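Side-chain contacts in toxin 2A (Paenibacillus larvae, PDB 5URP), which is an ADP-ribosyltransferase toxin and virulence factor that transfers the ADP-ribose of NAD+ to a target, probably a protein of the infected host: residues 31-36 against 152-157; 58-63 against 188-193; 129-134 against 213-218. One frame throughout, in Å; residues are numbered along the deposited sequence.

How the contacts relate
Contacts 1 and 2 are neighbours, their centres 14 Å apart, and meet at the end of strand 149-152 and the approach to strand 190-193, adjacent in the three-stranded sheet: Leu153 N lies 3.0 Å from Leu189 O, and Ser152 OG 2.8 Å from Gln188 O, both probable hydrogen bonds. Consecutive helices 30-45 and 50-61 supply their other halves. Contact 2 comes nearest the probable NAD+ site, where a glycerol, probably from the crystallisation liquor, is hydrogen-bonded to Glu190. Contact 3 joins helix 128-138 to the five-stranded sheet, its centre 25 Å from that of contact 1 and 26 Å from that of contact 2; it touches neither and lies across the chain's centre from contact 2.

Contact 1. Residues 31-36 against 152-157; sequences EKAKKW and SLVNGT
Leu153 fits its side chain against one side of helix 30-45, in the turn carrying Ala33 and Trp36. Leu153 CB already touches the helix, 3.9 Å from Ala33 CB. The backbones are correspondingly close, with 6.1 Å between Ala33 CA and Leu153 CA. From CB, CG swings anti to the carbonyl carbon, and the two methyls at the fork are shared out differently. Leu153 CD1 reaches the backbone as well as the ring: it lies 3.4 Å from Ala33 O and 3.8 Å from Trp36 CE3. Leu153 CD2 continues along the benzenoid part of the indole and approaches Trp36 CZ3 to 3.8 Å. The leucine and tryptophan side chains cross at about a right angle, with one methyl near each end of the CE3-CZ3 bond.

Trp36 is set for this by its first torsion, which places CG anti to the backbone N (chi1 179°); its NE1 is hydrogen-bonded to Asp99, and Phe26 meets the indole with ring planes about 60° apart. A second, smaller contact comes from the next loop residue, whose branch Val154 CG1 lies 3.7 Å from Ala33 CB. The Ala33 methyl is thus touched by two successive residues of the loop.

An ST turn shapes the start of this loop, just where strand 149-152 ends. Val154 N donates to Ser152 OG over 3.2 Å with an N-H...O angle of 164°, a fairly straight bond that ties together the two residues flanking Leu153. Ser152 belongs to a Ser-Thr-Ser sequence consistent with the STS motif of C3-like ADP-ribosyltransferases. The chemistry across the interface is almost wholly apolar: close fit rather than directional bonding joins the N-terminal helix to the loop, while Trp36 NE1 and Ser152 OG find their hydrogen bonds with other partners.

Contact 2. Residues 58-63 against 188-193; sequences LYTRNA and QLEMLL
Thr60 OG1 is gripped by Thr57 O, by Tyr184 N and, weakly, by Ser183 OG, while the other branch of the same side chain faces Glu190. Glu190 closes a Gln-Leu-Glu sequence that fits the QxE motif of C3-like ADP-ribosyltransferases, on a strand beside the probable NAD+ site.

With OG1 held, Thr60 CG2 lies anti to the carbonyl carbon and comes within 3.8 Å of Glu190 OE1. The Glu190 chain is extended, CG anti to the backbone N (chi1 179°), and carries its carboxylate across to the helix. There Glu190 OE2 meets the edge of the Tyr59 ring near its plane, 3.8 Å from Tyr59 CE2, with ring and carboxylate planes 63° apart. Ser150 OG is hydrogen-bonded to both Glu190 OE2 and Tyr59 OH, so one hydroxyl ties the two side chains together; Asn67 ND2 also bonds the phenol.

Leu192, two residues along the same strand face, adds the apolar part: Leu192 CD1 lies 3.7 Å from Tyr59 CE2. Nearer Gln188, a water donates to Thr60 O over 2.8 Å and, weakly, to Gln188 OE1 over 3.5 Å.

Contact 3. Residues 129-134 against 213-218; sequences EVAKKI and QRLKVE
Leu215 spreads its two methyls over two residues of helix 128-138, one for each. Leu215 CD1 lies 3.9 Å from Ala131 CB, and Leu215 CD2 reaches the next helical turn, 4.0 Å from Ile134 CG2 and 4.2 Å from Ile134 CD1. The fork thus spans the spacing of three residues between Ala131 and Ile134, which project from the same side of the helix. Its placement follows from the torsion that sets CG roughly anti to the backbone N (chi1 -156°), beside the carbonyl carbon, and turns the fork toward the helix. On the helix side, Ile134 likewise has CG2 anti to its backbone N, and the isoleucine and leucine side chains pass at a slant. All three residues are buried, and the contact is purely apolar, at ordinary packing distances.

The strand alternates in character. Lys216, adjacent to Leu215, projects to the other side of the sheet, where Lys216 NZ forms a salt bridge with Glu218 OE2 at 3.2 Å, approaching from above the carboxylate plane, and a second one with Glu167.

Strand 214-221 is the middle strand of the five-stranded mixed sheet, parallel to 164-170 and antiparallel to 197-207. Helix 128-138 packs against the face bearing Leu215: Ala131 also touches Ile206 of strand 197-207 and Val126 of the short strand 125-126, while Ile134 meets Phe112 and Phe116 of a nearby loop.

Contact 1. Residues 31-36 against 152-157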
ATOM      1  N   GLU A  31      10.191 -15.387  -5.164  1.00 36.15           N
ATOM      2  CA  GLU A  31      10.210 -16.680  -4.475  1.00 37.84           C
ATOM      3  C   GLU A  31      10.648 -16.533  -3.021  1.00 37.35           C
ATOM      4  O   GLU A  31      10.019 -17.106  -2.119  1.00 38.14           O
ATOM      5  CB  GLU A  31      11.091 -17.676  -5.233  1.00 44.12           C
ATOM      6  CG  GLU A  31      10.398 -18.224  -6.477  1.00 61.85           C
ATOM      7  CD  GLU A  31       8.968 -18.704  -6.186  1.00 76.59           C
ATOM      8  OE1 GLU A  31       8.796 -19.596  -5.325  1.00 84.27           O
ATOM      9  OE2 GLU A  31       8.014 -18.164  -6.790  1.00 77.57           O
ATOM     10  N   LYS A  32      11.678 -15.721  -2.761  1.00 38.23           N
ATOM     11  CA  LYS A  32      12.067 -15.438  -1.381  1.00 38.15           C
ATOM     12  C   LYS A  32      10.952 -14.731  -0.612  1.00 35.09           C
ATOM     13  O   LYS A  32      10.682 -15.067   0.551  1.00 36.35           O
ATOM     14  CB  LYS A  32      13.339 -14.590  -1.348  1.00 44.74           C
ATOM     15  CG  LYS A  32      14.647 -15.382  -1.384  1.00 61.03           C
ATOM     16  CD  LYS A  32      15.870 -14.458  -1.314  1.00 67.93           C
ATOM     17  CE  LYS A  32      15.991 -13.703   0.021  1.00 70.40           C
ATOM     18  NZ  LYS A  32      16.379 -14.585   1.169  1.00 75.26           N
ATOM     19  N   ALA A  33      10.306 -13.742  -1.241  1.00 30.21           N
ATOM     20  CA  ALA A  33       9.262 -12.963  -0.578  1.00 28.05           C
ATOM     21  C   ALA A  33       8.093 -13.851  -0.175  1.00 28.90           C
ATOM     22  O   ALA A  33       7.563 -13.738   0.936  1.00 28.27           O
ATOM     23  CB  ALA A  33       8.775 -11.849  -1.510  1.00 27.22           C
ATOM     24  N   LYS A  34       7.695 -14.750  -1.066  1.00 32.45           N
ATOM     25  CA  LYS A  34       6.565 -15.627  -0.811  1.00 33.64           C
ATOM     26  C   LYS A  34       6.816 -16.520   0.408  1.00 40.00           C
ATOM     27  O   LYS A  34       5.923 -16.709   1.246  1.00 39.04           O
ATOM     28  CB  LYS A  34       6.305 -16.433  -2.071  1.00 35.64           C
ATOM     29  CG  LYS A  34       4.897 -16.853  -2.335  1.00 47.01           C
ATOM     30  CD  LYS A  34       4.780 -17.317  -3.789  1.00 45.97           C
ATOM     31  CE  LYS A  34       3.976 -18.602  -3.928  1.00 53.97           C
ATOM     32  NZ  LYS A  34       2.514 -18.407  -3.702  1.00 59.11           N
ATOM     33  N   LYS A  35       8.030 -17.062   0.544  1.00 36.69           N
ATOM     34  CA  LYS A  35       8.335 -17.910   1.699  1.00 41.60           C
ATOM     35  C   LYS A  35       8.234 -17.141   3.014  1.00 37.49           C
ATOM     36  O   LYS A  35       7.742 -17.678   4.024  1.00 36.26           O
ATOM     37  CB  LYS A  35       9.737 -18.510   1.548  1.00 56.26           C
ATOM     38  CG  LYS A  35      10.269 -19.211   2.811  1.00 65.63           C
ATOM     39  CD  LYS A  35      11.526 -20.049   2.523  1.00 65.64           C
ATOM     40  CE  LYS A  35      11.918 -20.900   3.731  1.00 63.26           C
ATOM     41  NZ  LYS A  35      10.808 -21.810   4.192  1.00 64.33           N
ATOM     42  N   TRP A  36       8.745 -15.905   3.040  1.00 37.52           N
ATOM     43  CA  TRP A  36       8.704 -15.078   4.242  1.00 36.04           C
ATOM     44  C   TRP A  36       7.276 -14.711   4.587  1.00 38.95           C
ATOM     45  O   TRP A  36       6.853 -14.820   5.749  1.00 37.69           O
ATOM     46  CB  TRP A  36       9.537 -13.818   4.032  1.00 35.54           C
ATOM     47  CG  TRP A  36       9.551 -12.876   5.186  1.00 36.09           C
ATOM     48  CD1 TRP A  36      10.492 -12.817   6.184  1.00 39.21           C
ATOM     49  CD2 TRP A  36       8.600 -11.839   5.474  1.00 34.16           C
ATOM     50  NE1 TRP A  36      10.186 -11.810   7.066  1.00 38.63           N
ATOM     51  CE2 TRP A  36       9.030 -11.200   6.666  1.00 38.74           C
ATOM     52  CE3 TRP A  36       7.429 -11.394   4.853  1.00 34.58           C
ATOM     53  CZ2 TRP A  36       8.332 -10.139   7.235  1.00 37.49           C
ATOM     54  CZ3 TRP A  36       6.732 -10.346   5.427  1.00 35.82           C
ATOM     55  CH2 TRP A  36       7.192  -9.722   6.596  1.00 35.08           C
ATOM     56  N   SER A 152       2.920  -4.384  -1.769  1.00 19.12           N
ATOM     57  CA  SER A 152       3.467  -5.684  -2.142  1.00 19.99           C
ATOM     58  C   SER A 152       4.855  -5.879  -1.554  1.00 19.28           C
ATOM     59  O   SER A 152       5.656  -4.937  -1.451  1.00 19.60           O
ATOM     60  CB  SER A 152       3.559  -5.837  -3.688  1.00 21.23           C
ATOM     61  OG  SER A 152       4.079  -7.116  -4.045  1.00 20.71           O
ATOM     62  N   LEU A 153       5.173  -7.137  -1.235  1.00 19.35           N
ATOM     63  CA  LEU A 153       6.521  -7.475  -0.791  1.00 19.91           C
ATOM     64  C   LEU A 153       7.553  -7.330  -1.895  1.00 20.84           C
ATOM     65  O   LEU A 153       8.754  -7.269  -1.613  1.00 22.85           O
ATOM     66  CB  LEU A 153       6.571  -8.906  -0.263  1.00 21.33           C
ATOM     67  CG  LEU A 153       5.915  -9.204   1.069  1.00 22.13           C
ATOM     68  CD1 LEU A 153       6.066 -10.697   1.345  1.00 22.83           C
ATOM     69  CD2 LEU A 153       6.569  -8.386   2.174  1.00 22.85           C
ATOM     70  N   VAL A 154       7.122  -7.313  -3.147  1.00 21.07           N
ATOM     71  CA  VAL A 154       8.071  -7.132  -4.234  1.00 19.93           C
ATOM     72  C   VAL A 154       7.651  -5.937  -5.079  1.00 19.72           C
ATOM     73  O   VAL A 154       6.487  -5.508  -5.112  1.00 19.25           O
ATOM     74  CB  VAL A 154       8.252  -8.385  -5.129  1.00 21.44           C
ATOM     75  CG1 VAL A 154       8.870  -9.492  -4.334  1.00 22.86           C
ATOM     76  CG2 VAL A 154       6.964  -8.777  -5.767  1.00 21.15           C
ATOM     77  N   ASN A 155       8.634  -5.427  -5.805  1.00 22.05           N
ATOM     78  CA  ASN A 155       8.437  -4.318  -6.726  1.00 20.44           C
ATOM     79  C   ASN A 155       8.043  -4.931  -8.065  1.00 20.53           C
ATOM     80  O   ASN A 155       8.875  -5.138  -8.937  1.00 22.19           O
ATOM     81  CB  ASN A 155       9.705  -3.491  -6.813  1.00 21.82           C
ATOM     82  CG  ASN A 155       9.552  -2.275  -7.656  1.00 22.26           C
ATOM     83  OD1 ASN A 155       8.460  -1.916  -8.095  1.00 23.64           O
ATOM     84  ND2 ASN A 155      10.672  -1.634  -7.922  1.00 24.70           N
ATOM     85  N   GLY A 156       6.745  -5.245  -8.191  1.00 21.14           N
ATOM     86  CA  GLY A 156       6.271  -6.072  -9.296  1.00 21.89           C
ATOM     87  C   GLY A 156       6.216  -5.315 -10.606  1.00 23.64           C
ATOM     88  O   GLY A 156       6.254  -4.074 -10.645  1.00 22.01           O
ATOM     89  N   THR A 157       6.143  -6.093 -11.698  1.00 24.41           N
ATOM     90  CA  THR A 157       6.118  -5.494 -13.028  1.00 24.74           C
ATOM     91  C   THR A 157       4.904  -4.595 -13.227  1.00 23.25           C
ATOM     92  O   THR A 157       4.960  -3.657 -14.023  1.00 25.48           O
ATOM     93  CB  THR A 157       6.152  -6.590 -14.103  1.00 24.87           C
ATOM     94  OG1 THR A 157       5.042  -7.481 -13.935  1.00 25.72           O
ATOM     95  CG2 THR A 157       7.418  -7.401 -14.014  1.00 27.05           C
TER

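Contact 2. Residues 58-63 against 188-193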
ATOM      1  N   LEU A  58     -12.708 -10.619  -0.277  1.00 22.89           N
ATOM      2  CA  LEU A  58     -13.596  -9.761  -1.062  1.00 22.88           C
ATOM      3  C   LEU A  58     -12.993  -8.389  -1.280  1.00 22.43           C
ATOM      4  O   LEU A  58     -13.183  -7.786  -2.345  1.00 24.44           O
ATOM      5  CB  LEU A  58     -14.954  -9.650  -0.401  1.00 23.41           C
ATOM      6  CG  LEU A  58     -15.773 -10.936  -0.389  1.00 25.00           C
ATOM      7  CD1 LEU A  58     -17.036 -10.666   0.381  1.00 33.86           C
ATOM      8  CD2 LEU A  58     -16.073 -11.450  -1.812  1.00 27.44           C
ATOM      9  N   TYR A  59     -12.268  -7.873  -0.287  1.00 19.63           N
ATOM     10  CA  TYR A  59     -11.538  -6.636  -0.471  1.00 23.88           C
ATOM     11  C   TYR A  59     -10.528  -6.775  -1.603  1.00 21.94           C
ATOM     12  O   TYR A  59     -10.436  -5.902  -2.470  1.00 22.69           O
ATOM     13  CB  TYR A  59     -10.853  -6.233   0.867  1.00 21.19           C
ATOM     14  CG  TYR A  59      -9.844  -5.125   0.685  1.00 20.25           C
ATOM     15  CD1 TYR A  59     -10.234  -3.796   0.709  1.00 23.04           C
ATOM     16  CD2 TYR A  59      -8.502  -5.405   0.441  1.00 22.26           C
ATOM     17  CE1 TYR A  59      -9.311  -2.775   0.510  1.00 22.14           C
ATOM     18  CE2 TYR A  59      -7.592  -4.395   0.205  1.00 22.10           C
ATOM     19  CZ  TYR A  59      -8.004  -3.090   0.256  1.00 20.32           C
ATOM     20  OH  TYR A  59      -7.086  -2.104   0.025  1.00 22.58           O
ATOM     21  N   THR A  60      -9.740  -7.858  -1.601  1.00 20.59           N
ATOM     22  CA  THR A  60      -8.719  -8.004  -2.640  1.00 20.36           C
ATOM     23  C   THR A  60      -9.361  -8.172  -4.012  1.00 22.08           C
ATOM     24  O   THR A  60      -8.748  -7.817  -5.022  1.00 23.18           O
ATOM     25  CB  THR A  60      -7.777  -9.184  -2.366  1.00 18.19           C
ATOM     26  OG1 THR A  60      -8.462 -10.438  -2.436  1.00 19.72           O
ATOM     27  CG2 THR A  60      -6.977  -9.013  -1.010  1.00 18.89           C
ATOM     28  N   ARG A  61     -10.574  -8.704  -4.055  1.00 22.78           N
ATOM     29  CA  ARG A  61     -11.266  -8.897  -5.336  1.00 24.24           C
ATOM     30  C   ARG A  61     -11.657  -7.566  -5.952  1.00 25.44           C
ATOM     31  O   ARG A  61     -11.598  -7.396  -7.169  1.00 27.39           O
ATOM     32  CB  ARG A  61     -12.491  -9.767  -5.101  1.00 23.43           C
ATOM     33  CG  ARG A  61     -13.377 -10.063  -6.319  1.00 24.23           C
ATOM     34  CD  ARG A  61     -14.551 -10.979  -5.939  1.00 25.37           C
ATOM     35  NE  ARG A  61     -15.508 -11.193  -7.016  1.00 26.72           N
ATOM     36  CZ  ARG A  61     -16.446 -10.306  -7.352  1.00 29.26           C
ATOM     37  NH1 ARG A  61     -16.516  -9.154  -6.652  1.00 30.02           N
ATOM     38  NH2 ARG A  61     -17.284 -10.549  -8.309  1.00 30.83           N
ATOM     39  N   ASN A  62     -12.049  -6.606  -5.120  1.00 26.15           N
ATOM     40  CA  ASN A  62     -12.496  -5.317  -5.615  1.00 28.65           C
ATOM     41  C   ASN A  62     -12.349  -4.325  -4.453  1.00 27.15           C
ATOM     42  O   ASN A  62     -13.270  -4.145  -3.657  1.00 28.22           O
ATOM     43  CB  ASN A  62     -13.917  -5.385  -6.111  1.00 31.81           C
ATOM     44  CG  ASN A  62     -14.358  -4.109  -6.728  1.00 34.77           C
ATOM     45  OD1 ASN A  62     -13.536  -3.284  -7.147  1.00 38.37           O
ATOM     46  ND2 ASN A  62     -15.669  -3.916  -6.785  1.00 39.23           N
ATOM     47  N   ALA A  63     -11.179  -3.698  -4.373  1.00 24.05           N
ATOM     48  CA  ALA A  63     -10.878  -2.820  -3.236  1.00 25.51           C
ATOM     49  C   ALA A  63     -11.455  -1.415  -3.386  1.00 26.87           C
ATOM     50  O   ALA A  63     -11.621  -0.710  -2.388  1.00 26.11           O
ATOM     51  CB  ALA A  63      -9.364  -2.726  -3.062  1.00 24.32           C
ATOM     52  N   GLN A 188       0.155 -11.359  -6.246  1.00 22.95           N
ATOM     53  CA  GLN A 188       0.405  -9.955  -5.983  1.00 21.24           C
ATOM     54  C   GLN A 188       1.286  -9.763  -4.756  1.00 21.05           C
ATOM     55  O   GLN A 188       1.859  -8.681  -4.591  1.00 22.42           O
ATOM     56  CB  GLN A 188      -0.904  -9.193  -5.796  1.00 22.75           C
ATOM     57  CG  GLN A 188      -1.704  -9.115  -7.104  1.00 25.83           C
ATOM     58  CD  GLN A 188      -2.872  -8.172  -7.032  1.00 25.45           C
ATOM     59  OE1 GLN A 188      -3.466  -7.960  -5.982  1.00 25.35           O
ATOM     60  NE2 GLN A 188      -3.249  -7.629  -8.186  1.00 27.00           N
ATOM     61  N   LEU A 189       1.422 -10.804  -3.938  1.00 21.06           N
ATOM     62  CA  LEU A 189       2.250 -10.796  -2.720  1.00 21.61           C
ATOM     63  C   LEU A 189       1.901  -9.598  -1.829  1.00 20.49           C
ATOM     64  O   LEU A 189       2.773  -8.873  -1.347  1.00 20.55           O
ATOM     65  CB  LEU A 189       3.748 -10.811  -3.024  1.00 22.55           C
ATOM     66  CG  LEU A 189       4.287 -11.907  -3.947  1.00 26.37           C
ATOM     67  CD1 LEU A 189       5.777 -12.089  -3.720  1.00 25.86           C
ATOM     68  CD2 LEU A 189       3.535 -13.213  -3.843  1.00 30.94           C
ATOM     69  N   GLU A 190       0.612  -9.405  -1.620  1.00 21.09           N
ATOM     70  CA  GLU A 190       0.102  -8.197  -0.980  1.00 20.82           C
ATOM     71  C   GLU A 190       0.295  -8.217   0.539  1.00 20.16           C
ATOM     72  O   GLU A 190      -0.040  -9.199   1.211  1.00 22.18           O
ATOM     73  CB  GLU A 190      -1.377  -8.005  -1.292  1.00 19.82           C
ATOM     74  CG  GLU A 190      -1.966  -6.776  -0.626  1.00 21.60           C
ATOM     75  CD  GLU A 190      -3.397  -6.450  -1.012  1.00 25.21           C
ATOM     76  OE1 GLU A 190      -3.922  -6.964  -2.029  1.00 24.14           O
ATOM     77  OE2 GLU A 190      -4.006  -5.649  -0.272  1.00 24.66           O
ATOM     78  N   MET A 191       0.819  -7.111   1.048  1.00 19.80           N
ATOM     79  CA  MET A 191       0.826  -6.790   2.474  1.00 20.89           C
ATOM     80  C   MET A 191      -0.221  -5.698   2.662  1.00 20.43           C
ATOM     81  O   MET A 191      -0.116  -4.615   2.068  1.00 20.06           O
ATOM     82  CB  MET A 191       2.200  -6.310   2.948  1.00 22.09           C
ATOM     83  CG  MET A 191       3.297  -7.311   2.868  1.00 23.52           C
ATOM     84  SD  MET A 191       3.119  -8.674   4.033  1.00 28.19           S
ATOM     85  CE  MET A 191       3.162  -7.805   5.574  1.00 27.50           C
ATOM     86  N   LEU A 192      -1.224  -5.968   3.491  1.00 20.80           N
ATOM     87  CA  LEU A 192      -2.331  -5.049   3.679  1.00 19.58           C
ATOM     88  C   LEU A 192      -2.127  -4.316   4.992  1.00 20.92           C
ATOM     89  O   LEU A 192      -1.977  -4.960   6.032  1.00 22.26           O
ATOM     90  CB  LEU A 192      -3.646  -5.813   3.685  1.00 21.63           C
ATOM     91  CG  LEU A 192      -4.929  -5.009   3.845  1.00 21.96           C
ATOM     92  CD1 LEU A 192      -5.052  -3.928   2.801  1.00 22.42           C
ATOM     93  CD2 LEU A 192      -6.148  -5.922   3.811  1.00 23.17           C
ATOM     94  N   LEU A 193      -2.108  -3.000   4.934  1.00 20.69           N
ATOM     95  CA  LEU A 193      -1.917  -2.196   6.142  1.00 20.43           C
ATOM     96  C   LEU A 193      -3.248  -1.573   6.546  1.00 20.77           C
ATOM     97  O   LEU A 193      -4.133  -1.335   5.713  1.00 20.98           O
ATOM     98  CB  LEU A 193      -0.880  -1.089   5.918  1.00 20.76           C
ATOM     99  CG  LEU A 193       0.623  -1.382   5.952  1.00 26.89           C
ATOM    100  CD1 LEU A 193       1.339  -0.318   5.123  1.00 30.84           C
ATOM    101  CD2 LEU A 193       1.244  -1.352   7.302  1.00 32.79           C
TER
HETATM  102  O   HOH W   1      -6.442  -6.296  -5.328  1.00 41.53           O

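Contact 3. Residues 129-134 against 213-218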
ATOM      1  N   GLU A 129       9.242  20.477 -13.630  1.00 53.31           N
ATOM      2  CA  GLU A 129       8.777  21.547 -12.757  1.00 54.72           C
ATOM      3  C   GLU A 129       7.769  21.021 -11.738  1.00 52.22           C
ATOM      4  O   GLU A 129       7.804  21.413 -10.567  1.00 51.21           O
ATOM      5  CB  GLU A 129       8.172  22.679 -13.588  1.00 62.65           C
ATOM      6  CG  GLU A 129       8.871  23.997 -13.360  1.00 78.59           C
ATOM      7  CD  GLU A 129       8.202  25.141 -14.082  1.00 96.18           C
ATOM      8  OE1 GLU A 129       7.057  25.484 -13.716  1.00 98.75           O
ATOM      9  OE2 GLU A 129       8.817  25.692 -15.018  1.00107.85           O
ATOM     10  N   VAL A 130       6.870  20.126 -12.158  1.00 46.84           N
ATOM     11  CA  VAL A 130       5.904  19.558 -11.223  1.00 42.00           C
ATOM     12  C   VAL A 130       6.621  18.698 -10.196  1.00 40.74           C
ATOM     13  O   VAL A 130       6.285  18.717  -9.005  1.00 39.91           O
ATOM     14  CB  VAL A 130       4.819  18.764 -11.976  1.00 49.55           C
ATOM     15  CG1 VAL A 130       3.847  18.104 -11.000  1.00 46.88           C
ATOM     16  CG2 VAL A 130       4.062  19.675 -12.933  1.00 45.74           C
ATOM     17  N   ALA A 131       7.610  17.917 -10.638  1.00 37.42           N
ATOM     18  CA  ALA A 131       8.356  17.081  -9.706  1.00 35.83           C
ATOM     19  C   ALA A 131       9.057  17.921  -8.648  1.00 35.94           C
ATOM     20  O   ALA A 131       9.041  17.573  -7.459  1.00 34.53           O
ATOM     21  CB  ALA A 131       9.370  16.231 -10.465  1.00 38.80           C
ATOM     22  N   LYS A 132       9.696  19.017  -9.059  1.00 38.87           N
ATOM     23  CA  LYS A 132      10.360  19.899  -8.100  1.00 41.10           C
ATOM     24  C   LYS A 132       9.368  20.482  -7.095  1.00 45.43           C
ATOM     25  O   LYS A 132       9.644  20.532  -5.890  1.00 41.21           O
ATOM     26  CB  LYS A 132      11.091  21.015  -8.856  1.00 50.68           C
ATOM     27  CG  LYS A 132      11.805  22.004  -7.966  1.00 68.84           C
ATOM     28  CD  LYS A 132      12.527  23.083  -8.772  1.00 78.44           C
ATOM     29  CE  LYS A 132      11.600  23.796  -9.768  1.00 77.88           C
ATOM     30  NZ  LYS A 132      10.267  24.130  -9.176  1.00 73.39           N
ATOM     31  N   LYS A 133       8.205  20.931  -7.569  1.00 41.03           N
ATOM     32  CA  LYS A 133       7.205  21.481  -6.658  1.00 41.83           C
ATOM     33  C   LYS A 133       6.683  20.420  -5.687  1.00 39.00           C
ATOM     34  O   LYS A 133       6.484  20.700  -4.498  1.00 39.14           O
ATOM     35  CB  LYS A 133       6.061  22.096  -7.462  1.00 76.21           C
ATOM     36  CG  LYS A 133       6.490  23.306  -8.289  1.00 75.39           C
ATOM     37  CD  LYS A 133       5.423  23.724  -9.290  1.00 83.95           C
ATOM     38  CE  LYS A 133       5.913  24.846 -10.191  1.00 99.12           C
ATOM     39  NZ  LYS A 133       4.916  25.196 -11.241  1.00106.86           N
ATOM     40  N   ILE A 134       6.449  19.196  -6.174  1.00 36.48           N
ATOM     41  CA  ILE A 134       5.994  18.119  -5.302  1.00 33.98           C
ATOM     42  C   ILE A 134       7.056  17.805  -4.267  1.00 32.69           C
ATOM     43  O   ILE A 134       6.746  17.607  -3.089  1.00 31.99           O
ATOM     44  CB  ILE A 134       5.629  16.862  -6.119  1.00 32.22           C
ATOM     45  CG1 ILE A 134       4.345  17.118  -6.916  1.00 39.31           C
ATOM     46  CG2 ILE A 134       5.488  15.653  -5.197  1.00 31.11           C
ATOM     47  CD1 ILE A 134       3.920  15.966  -7.809  1.00 39.75           C
ATOM     48  N   GLN A 213       9.565   7.380 -17.213  1.00 31.54           N
ATOM     49  CA  GLN A 213      10.016   7.956 -15.956  1.00 30.10           C
ATOM     50  C   GLN A 213       8.889   7.933 -14.935  1.00 31.81           C
ATOM     51  O   GLN A 213       7.700   7.935 -15.273  1.00 30.64           O
ATOM     52  CB  GLN A 213      10.505   9.393 -16.165  1.00 32.24           C
ATOM     53  CG  GLN A 213      11.651   9.499 -17.154  1.00 37.03           C
ATOM     54  CD  GLN A 213      12.187  10.901 -17.311  1.00 40.43           C
ATOM     55  OE1 GLN A 213      11.610  11.876 -16.812  1.00 38.94           O
ATOM     56  NE2 GLN A 213      13.295  11.021 -18.040  1.00 38.06           N
ATOM     57  N   ARG A 214       9.281   7.915 -13.667  1.00 26.26           N
ATOM     58  CA  ARG A 214       8.331   7.888 -12.574  1.00 25.43           C
ATOM     59  C   ARG A 214       8.836   8.763 -11.440  1.00 26.44           C
ATOM     60  O   ARG A 214      10.012   9.122 -11.369  1.00 25.61           O
ATOM     61  CB  ARG A 214       8.107   6.465 -12.025  1.00 26.17           C
ATOM     62  CG  ARG A 214       7.493   5.504 -13.026  1.00 28.64           C
ATOM     63  CD  ARG A 214       7.464   4.095 -12.497  1.00 28.70           C
ATOM     64  NE  ARG A 214       8.791   3.496 -12.422  1.00 26.82           N
ATOM     65  CZ  ARG A 214       9.033   2.328 -11.839  1.00 25.81           C
ATOM     66  NH1 ARG A 214       8.042   1.655 -11.262  1.00 24.06           N
ATOM     67  NH2 ARG A 214      10.265   1.835 -11.829  1.00 24.23           N
ATOM     68  N   LEU A 215       7.920   9.115 -10.558  1.00 25.20           N
ATOM     69  CA  LEU A 215       8.283   9.753  -9.306  1.00 27.07           C
ATOM     70  C   LEU A 215       8.388   8.678  -8.233  1.00 25.60           C
ATOM     71  O   LEU A 215       7.423   7.950  -7.996  1.00 28.13           O
ATOM     72  CB  LEU A 215       7.237  10.793  -8.915  1.00 27.70           C
ATOM     73  CG  LEU A 215       7.666  11.912  -8.008  1.00 33.03           C
ATOM     74  CD1 LEU A 215       8.638  12.853  -8.735  1.00 30.02           C
ATOM     75  CD2 LEU A 215       6.396  12.620  -7.617  1.00 35.94           C
ATOM     76  N   LYS A 216       9.542   8.599  -7.576  1.00 23.11           N
ATOM     77  CA  LYS A 216       9.778   7.632  -6.522  1.00 22.41           C
ATOM     78  C   LYS A 216       9.662   8.325  -5.175  1.00 23.71           C
ATOM     79  O   LYS A 216      10.303   9.355  -4.961  1.00 24.95           O
ATOM     80  CB  LYS A 216      11.152   6.975  -6.630  1.00 24.67           C
ATOM     81  CG  LYS A 216      11.213   5.762  -5.684  1.00 25.36           C
ATOM     82  CD  LYS A 216      12.534   5.065  -5.648  1.00 34.57           C
ATOM     83  CE  LYS A 216      12.489   3.935  -4.589  1.00 36.79           C
ATOM     84  NZ  LYS A 216      13.841   3.388  -4.326  1.00 48.48           N
ATOM     85  N   VAL A 217       8.858   7.749  -4.290  1.00 23.11           N
ATOM     86  CA  VAL A 217       8.598   8.281  -2.954  1.00 22.40           C
ATOM     87  C   VAL A 217       9.144   7.264  -1.965  1.00 22.64           C
ATOM     88  O   VAL A 217       8.722   6.108  -1.979  1.00 24.79           O
ATOM     89  CB  VAL A 217       7.100   8.491  -2.728  1.00 23.20           C
ATOM     90  CG1 VAL A 217       6.821   8.962  -1.282  1.00 23.75           C
ATOM     91  CG2 VAL A 217       6.553   9.467  -3.787  1.00 25.40           C
ATOM     92  N   GLU A 218      10.076   7.680  -1.121  1.00 23.47           N
ATOM     93  CA  GLU A 218      10.625   6.802  -0.093  1.00 26.92           C
ATOM     94  C   GLU A 218      10.044   7.276   1.231  1.00 24.56           C
ATOM     95  O   GLU A 218      10.186   8.448   1.572  1.00 24.21           O
ATOM     96  CB  GLU A 218      12.156   6.818  -0.095  1.00 26.67           C
ATOM     97  CG  GLU A 218      12.669   6.188  -1.374  1.00 28.87           C
ATOM     98  CD  GLU A 218      14.123   6.443  -1.683  1.00 39.83           C
ATOM     99  OE1 GLU A 218      14.856   6.932  -0.815  1.00 42.81           O
ATOM    100  OE2 GLU A 218      14.532   6.110  -2.825  1.00 47.01           O
TER